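Local coordinates for protein 5-formyl-3-hydroxy-2-methylpyridine 4-carboxylate 5-dehydrogenase (Mesorhizobium japonicum MAFF 303099, PDB 4OM8) that oxidises the pyridoxine breakdown intermediate 5-formyl-3-hydroxy-2-methylpyridine-4-carboxylate with NAD(+), and can also reduce it with NADH to 4-pyridoxate, at residues Ala300-Arg303 with Ile304-Arg308; Arg165-Ile168 with Arg169-Gly172; Pro260-Leu263 with Glu264-Ala268. All coordinates share one frame; numbering follows the deposited sequence. Where two conformers were deposited one is given.

Contact 1 (Ala300-Arg303 with Ile304-Arg308); sequences AVRR and ILEGR
One face of the Arg-308 guanidinium carries that of Arg-303, centres 3.6 Å apart and planes at 11°, with Arg-303 NH1 over the middle of the group, 3.2 Å from Arg-308 CZ. Arg-302 is met at its guanidinium edge instead. Its NE gives a hydrogen bond of 2.6 Å to Glu-306 OE2, and NH2 adds a weak one to the same oxygen, a salt bridge between residues four apart, one helical turn. The planes are 88° apart, NE meeting OE2 from above the carboxylate. Arg-302 gets there on an extended chain, CG anti to the backbone N (chi1 164°), while NH1 bonds to Ile-144 O. A methionine in its place would probably leave Glu-306 without its counter-charge and Ile-144 O without this donor. A Schellman motif ends helix 284-305: Gly-307, with positive phi, bonds through N to Ile-304 O (2.9 Å), and Arg-308 N to Arg-303 O (3.0 Å). Leu-305 packs on Trp-218, and Ala-300 and Val-301 on Ile-304, of the second subunit. Glu-306 probably balances much of the charge of buried Arg-302; the stacked guanidinium groups, all donors, make no hydrogen bond to each other and would probably repel, so the stack, seen in one of two Arg-303 conformers, may be only one pose.

Contact 2 (Arg165-Ile168 with Arg169-Gly172); sequences RDLI and RSIG
Arg-169 reaches back over Arg-165 and Asp-166 because its side chain, straight as far as CD, turns sharply at chi3 (22°). That torsion is close to eclipsed and belongs to one of two deposited conformers, so the arrangement it gives is doubtful in detail. The site is the last turn of helix 158-170, the helical crossover of a beta-alpha-beta unit between strands 147-151 and 174-178 in the Rossmann-type NAD-binding domain. In this conformer Arg-169 NH2 lies 2.9 Å from Asp-166 OD1, a salt bridge whose hydrogen bond is weak, with carboxylate and guanidinium planes 89° apart. Arg-165 comes over one face of the Arg-169 guanidinium, its NH1 only 3.2 Å from Arg-169 NH2. The two like charges share a water that accepts from NH1 of each, at 3.0 Å from Arg-165 and 2.9 Å from Arg-169, and lies in the plane of both groups; together with the aspartate it probably eases their repulsion.

The buried side of the turn is apolar. Ile-168 packs on Ile-148 and Val-150 of one strand and Pro-175 of the other, and its side chain is about 9 Å from that of His-137, inferred to be important for catalysis. Leu-167 meets Ile-2, while Ile-171 lies on Leu-26 and its carbonyl O accepts from Arg-20 NH2. A Schellman motif closes the helix at Gly-172, whose phi is positive: Leu-173 N bonds to Ile-168 O, and Gly-172 N to Arg-169 O at 2.9 Å. Just before it, Ser-170 OG stands between its own backbone N and carbonyl carbon (chi1 78°), a rotation that points the hydroxyl back along the helix, where OG donates a 2.7 Å hydrogen bond to Leu-167 O.

Contact 3 (Pro260-Leu263 with Glu264-Ala268); sequences PMVL and EKTSA
Leu-263, Glu-264 and Met-261 have the most surface covered in this contact, although little of it comes from side chains touching one another. They belong to helix 260-267, a short helix of about two turns in the C-terminal domain, and the evidence for its regularity is an unbroken run of backbone bonds four residues apart. Glu-264 N donates to Pro-260 O at 2.9 Å, and Glu-264 CB rests 3.5 Å from that same carbonyl oxygen. With CG anti to the backbone N (chi1 -178°), the extended glutamate chain leaves the helix at an exposed position; Glu-264 was deposited in two conformers, of which one is described. Leu-263 swings its CG the other way, beside its own backbone N (chi1 -69°). Its carbonyl O accepts from Ser-267 N at 2.9 Å.

Met-261 ties the first turn to helix 187-203: its N-H bonds to Glu-203 OE2, and in the conformer described its side chain packs on Val-199 and Val-202. Its carbonyl O receives Lys-265 N at 3.0 Å, while Lys-265 CG closes to 3.2 Å of that oxygen before the chain bends at chi2 and carries NZ off to a hydrogen bond with Gly-278 O. One side of the helix lies in the dimer interface, where Val-262 packs against Tyr-241, Lys-265 against Leu-238 and Thr-266 against Lys-242 of the second subunit; Leu-263 touches Val-258 of its own chain and that same Lys-242 but remains largely exposed. The last full turn includes a fairly straight bond from Thr-266 N to Val-262 O, 3.0 Å long with an N-H...O angle of 165°. The threonine hydroxyl has folded back over the same turn, placing OG1 2.9 Å from Val-262 O and 3.2 Å from Leu-263 O.

Overall arrangement
Each contact runs along the end of one helix and just past it, and all three are partly buried: Val-301, Arg-302 and Leu-305 in contact 1, Leu-167 and Ile-168 in contact 2, Val-262 and Thr-266 in contact 3. Contact 2 belongs to the NAD-binding domain, where the inner side of its helix meets the sheet and no other chain touches it. Contacts 1 and 3 both reach the second subunit, yet their centres are 38 Å apart. Contacts 1 and 2 both end in Schellman motifs, but contact 1 has its salt bridge on a buried arginine, while Arg-165, Asp-166 and Arg-169 are exposed. Contact 3, across the chain's centre from contact 2, relies mainly on backbone bonding.

Contact 1 (Ala300-Arg303 with Ile304-Arg308)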
# COMPACT_ATOMS: atom_id res chain seq x y z
N ALA A 300 -4.76 -7.62 13.90
CA ALA A 300 -5.09 -6.43 14.69
C ALA A 300 -5.43 -5.23 13.79
O ALA A 300 -6.37 -4.48 14.07
CB ALA A 300 -3.95 -6.09 15.62
N VAL A 301 -4.66 -5.07 12.73
CA VAL A 301 -4.87 -3.96 11.80
C VAL A 301 -6.22 -4.11 11.09
O VAL A 301 -6.97 -3.15 10.94
CB VAL A 301 -3.73 -3.88 10.77
CG1 VAL A 301 -4.11 -2.96 9.60
CG2 VAL A 301 -2.45 -3.39 11.45
N ARG A 302 -6.54 -5.33 10.67
CA ARG A 302 -7.80 -5.53 9.96
C ARG A 302 -9.00 -5.10 10.81
O ARG A 302 -9.92 -4.45 10.30
CB ARG A 302 -7.95 -6.99 9.53
CG ARG A 302 -9.38 -7.31 9.14
CD ARG A 302 -9.54 -8.62 8.40
NE ARG A 302 -10.97 -8.91 8.29
CZ ARG A 302 -11.48 -10.04 7.81
NH1 ARG A 302 -10.70 -11.02 7.38
NH2 ARG A 302 -12.80 -10.19 7.77
N ARG A 303 -8.99 -5.44 12.10
CA ARG A 303 -10.11 -5.07 12.95
C ARG A 303 -10.27 -3.56 13.02
O ARG A 303 -11.39 -3.05 12.99
CB ARG A 303 -9.94 -5.69 14.33
CG ARG A 303 -9.94 -7.20 14.27
CD ARG A 303 -10.33 -7.81 15.58
NE ARG A 303 -9.50 -7.32 16.67
CZ ARG A 303 -9.70 -7.61 17.95
NH1 ARG A 303 -10.71 -8.40 18.29
NH2 ARG A 303 -8.90 -7.13 18.89
N ILE A 304 -9.15 -2.83 13.07
CA ILE A 304 -9.24 -1.38 13.05
C ILE A 304 -9.81 -0.85 11.72
O ILE A 304 -10.65 0.04 11.70
CB ILE A 304 -7.87 -0.73 13.28
CG1 ILE A 304 -7.29 -1.16 14.63
CG2 ILE A 304 -7.98 0.79 13.14
CD1 ILE A 304 -8.21 -0.89 15.76
N LEU A 305 -9.36 -1.43 10.61
CA LEU A 305 -9.77 -0.96 9.30
C LEU A 305 -11.25 -1.20 9.07
O LEU A 305 -11.90 -0.47 8.30
CB LEU A 305 -8.95 -1.65 8.20
CG LEU A 305 -7.47 -1.29 8.12
CD1 LEU A 305 -6.80 -2.07 7.03
CD2 LEU A 305 -7.28 0.21 7.89
N GLU A 306 -11.78 -2.22 9.74
CA GLU A 306 -13.20 -2.57 9.67
C GLU A 306 -14.07 -1.71 10.58
O GLU A 306 -15.29 -1.86 10.59
CB GLU A 306 -13.39 -4.03 10.04
CG GLU A 306 -12.84 -4.96 9.02
CD GLU A 306 -12.93 -6.41 9.46
OE1 GLU A 306 -12.95 -6.70 10.68
OE2 GLU A 306 -12.98 -7.27 8.56
N GLY A 307 -13.43 -0.85 11.37
CA GLY A 307 -14.15 0.08 12.22
C GLY A 307 -14.34 -0.37 13.65
O GLY A 307 -15.10 0.24 14.41
N ARG A 308 -13.65 -1.44 14.04
CA ARG A 308 -13.84 -2.00 15.37
C ARG A 308 -13.31 -1.06 16.44
O ARG A 308 -12.26 -0.44 16.28
CB ARG A 308 -13.16 -3.37 15.51
CG ARG A 308 -13.46 -4.05 16.83
CD ARG A 308 -12.62 -5.30 17.01
NE ARG A 308 -13.16 -6.15 18.07
CZ ARG A 308 -12.70 -6.16 19.32
NH1 ARG A 308 -11.71 -5.35 19.67
NH2 ARG A 308 -13.24 -6.97 20.22

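Contact 2 (Arg165-Ile168 with Arg169-Gly172)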
# COMPACT_ATOMS: atom_id res chain seq x y z
N ARG A 165 -19.98 -13.51 -6.67
CA ARG A 165 -19.98 -12.23 -5.96
C ARG A 165 -20.91 -12.30 -4.76
O ARG A 165 -20.55 -11.91 -3.66
CB ARG A 165 -20.42 -11.08 -6.88
CG ARG A 165 -20.69 -9.77 -6.15
CD ARG A 165 -21.06 -8.65 -7.12
NE ARG A 165 -21.36 -7.40 -6.40
CZ ARG A 165 -22.56 -7.08 -5.93
NH1 ARG A 165 -23.60 -7.90 -6.10
NH2 ARG A 165 -22.74 -5.93 -5.29
N ASP A 166 -22.10 -12.84 -5.00
CA ASP A 166 -23.13 -12.94 -3.96
C ASP A 166 -22.72 -13.88 -2.83
O ASP A 166 -22.93 -13.58 -1.66
CB ASP A 166 -24.44 -13.42 -4.59
CG ASP A 166 -25.58 -13.40 -3.61
OD1 ASP A 166 -25.86 -12.33 -3.05
OD2 ASP A 166 -26.20 -14.47 -3.41
N LEU A 167 -22.12 -15.02 -3.18
CA LEU A 167 -21.64 -15.96 -2.18
C LEU A 167 -20.64 -15.30 -1.24
O LEU A 167 -20.71 -15.42 -0.02
CB LEU A 167 -21.00 -17.18 -2.86
CG LEU A 167 -20.31 -18.17 -1.91
CD1 LEU A 167 -21.35 -18.87 -1.01
CD2 LEU A 167 -19.46 -19.19 -2.68
N ILE A 168 -19.70 -14.58 -1.83
CA ILE A 168 -18.65 -13.90 -1.08
C ILE A 168 -19.26 -12.86 -0.13
O ILE A 168 -18.91 -12.83 1.05
CB ILE A 168 -17.63 -13.25 -2.06
CG1 ILE A 168 -16.89 -14.35 -2.83
CG2 ILE A 168 -16.63 -12.38 -1.31
CD1 ILE A 168 -16.11 -13.85 -4.05
N ARG A 169 -20.16 -12.03 -0.64
CA ARG A 169 -20.84 -11.05 0.20
C ARG A 169 -21.65 -11.73 1.32
O ARG A 169 -21.67 -11.26 2.46
CB ARG A 169 -21.75 -10.18 -0.67
CG ARG A 169 -22.25 -8.90 -0.05
CD ARG A 169 -23.13 -8.17 -1.06
NE ARG A 169 -23.64 -9.11 -2.05
CZ ARG A 169 -24.50 -8.80 -3.02
NH1 ARG A 169 -24.95 -7.56 -3.14
NH2 ARG A 169 -24.89 -9.74 -3.88
N SER A 170 -22.33 -12.82 0.98
CA SER A 170 -23.20 -13.49 1.95
C SER A 170 -22.50 -13.98 3.20
O SER A 170 -23.13 -14.14 4.24
CB SER A 170 -23.93 -14.67 1.31
OG SER A 170 -23.08 -15.80 1.19
N ILE A 171 -21.20 -14.24 3.12
CA ILE A 171 -20.48 -14.69 4.30
C ILE A 171 -19.62 -13.58 4.90
O ILE A 171 -18.81 -13.83 5.79
CB ILE A 171 -19.61 -15.93 4.00
CG1 ILE A 171 -18.53 -15.62 2.95
CG2 ILE A 171 -20.48 -17.11 3.54
CD1 ILE A 171 -17.56 -16.77 2.73
N GLY A 172 -19.83 -12.35 4.44
CA GLY A 172 -19.22 -11.19 5.06
C GLY A 172 -17.89 -10.75 4.45
O GLY A 172 -17.18 -9.95 5.04
O HOH W 1 -26.58 -7.70 -5.56

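Contact 3 (Pro260-Leu263 with Glu264-Ala268)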
# COMPACT_ATOMS: atom_id res chain seq x y z
N PRO A 260 17.45 -6.88 -13.70
CA PRO A 260 18.76 -7.51 -13.51
C PRO A 260 19.04 -7.99 -12.08
O PRO A 260 19.59 -9.08 -11.91
CB PRO A 260 19.73 -6.40 -13.89
CG PRO A 260 18.99 -5.63 -14.95
CD PRO A 260 17.53 -5.67 -14.55
N MET A 261 18.65 -7.21 -11.07
CA MET A 261 18.89 -7.59 -9.69
C MET A 261 18.11 -8.85 -9.32
O MET A 261 18.58 -9.69 -8.56
CB MET A 261 18.51 -6.44 -8.75
CG MET A 261 18.59 -6.77 -7.27
SD MET A 261 18.18 -5.36 -6.22
CE MET A 261 16.51 -4.97 -6.72
N VAL A 262 16.91 -8.99 -9.88
CA VAL A 262 16.11 -10.18 -9.62
C VAL A 262 16.74 -11.40 -10.31
O VAL A 262 16.77 -12.50 -9.74
CB VAL A 262 14.64 -9.98 -10.08
CG1 VAL A 262 13.84 -11.28 -10.04
CG2 VAL A 262 13.97 -8.93 -9.21
N LEU A 263 17.24 -11.22 -11.54
CA LEU A 263 17.95 -12.30 -12.23
C LEU A 263 19.20 -12.71 -11.45
O LEU A 263 19.51 -13.88 -11.33
CB LEU A 263 18.33 -11.88 -13.66
CG LEU A 263 17.14 -11.72 -14.60
CD1 LEU A 263 17.58 -11.15 -15.95
CD2 LEU A 263 16.41 -13.05 -14.78
N GLU A 264 19.91 -11.73 -10.89
CA GLU A 264 21.12 -12.00 -10.13
C GLU A 264 20.82 -12.80 -8.86
O GLU A 264 21.50 -13.79 -8.57
CB GLU A 264 21.82 -10.68 -9.77
CG GLU A 264 23.13 -10.86 -9.01
CD GLU A 264 23.88 -9.56 -8.82
OE1 GLU A 264 25.12 -9.61 -8.70
OE2 GLU A 264 23.23 -8.49 -8.78
N LYS A 265 19.80 -12.39 -8.12
CA LYS A 265 19.43 -13.08 -6.89
C LYS A 265 19.01 -14.51 -7.18
O LYS A 265 19.47 -15.46 -6.53
CB LYS A 265 18.29 -12.35 -6.16
CG LYS A 265 18.66 -10.98 -5.61
CD LYS A 265 19.41 -11.07 -4.31
CE LYS A 265 19.60 -9.67 -3.70
NZ LYS A 265 20.30 -9.75 -2.40
N THR A 266 18.14 -14.69 -8.16
CA THR A 266 17.61 -16.03 -8.45
C THR A 266 18.70 -16.93 -9.02
O THR A 266 18.72 -18.13 -8.73
CB THR A 266 16.41 -15.98 -9.41
OG1 THR A 266 16.75 -15.23 -10.58
CG2 THR A 266 15.18 -15.35 -8.72
N SER A 267 19.61 -16.36 -9.80
CA SER A 267 20.71 -17.13 -10.37
C SER A 267 21.59 -17.67 -9.24
O SER A 267 22.12 -18.78 -9.32
CB SER A 267 21.54 -16.28 -11.33
OG SER A 267 22.65 -17.01 -11.84
N ALA A 268 21.72 -16.88 -8.17
CA ALA A 268 22.52 -17.27 -7.02
C ALA A 268 21.72 -18.09 -6.00
O ALA A 268 22.20 -18.34 -4.89
CB ALA A 268 23.12 -16.03 -6.35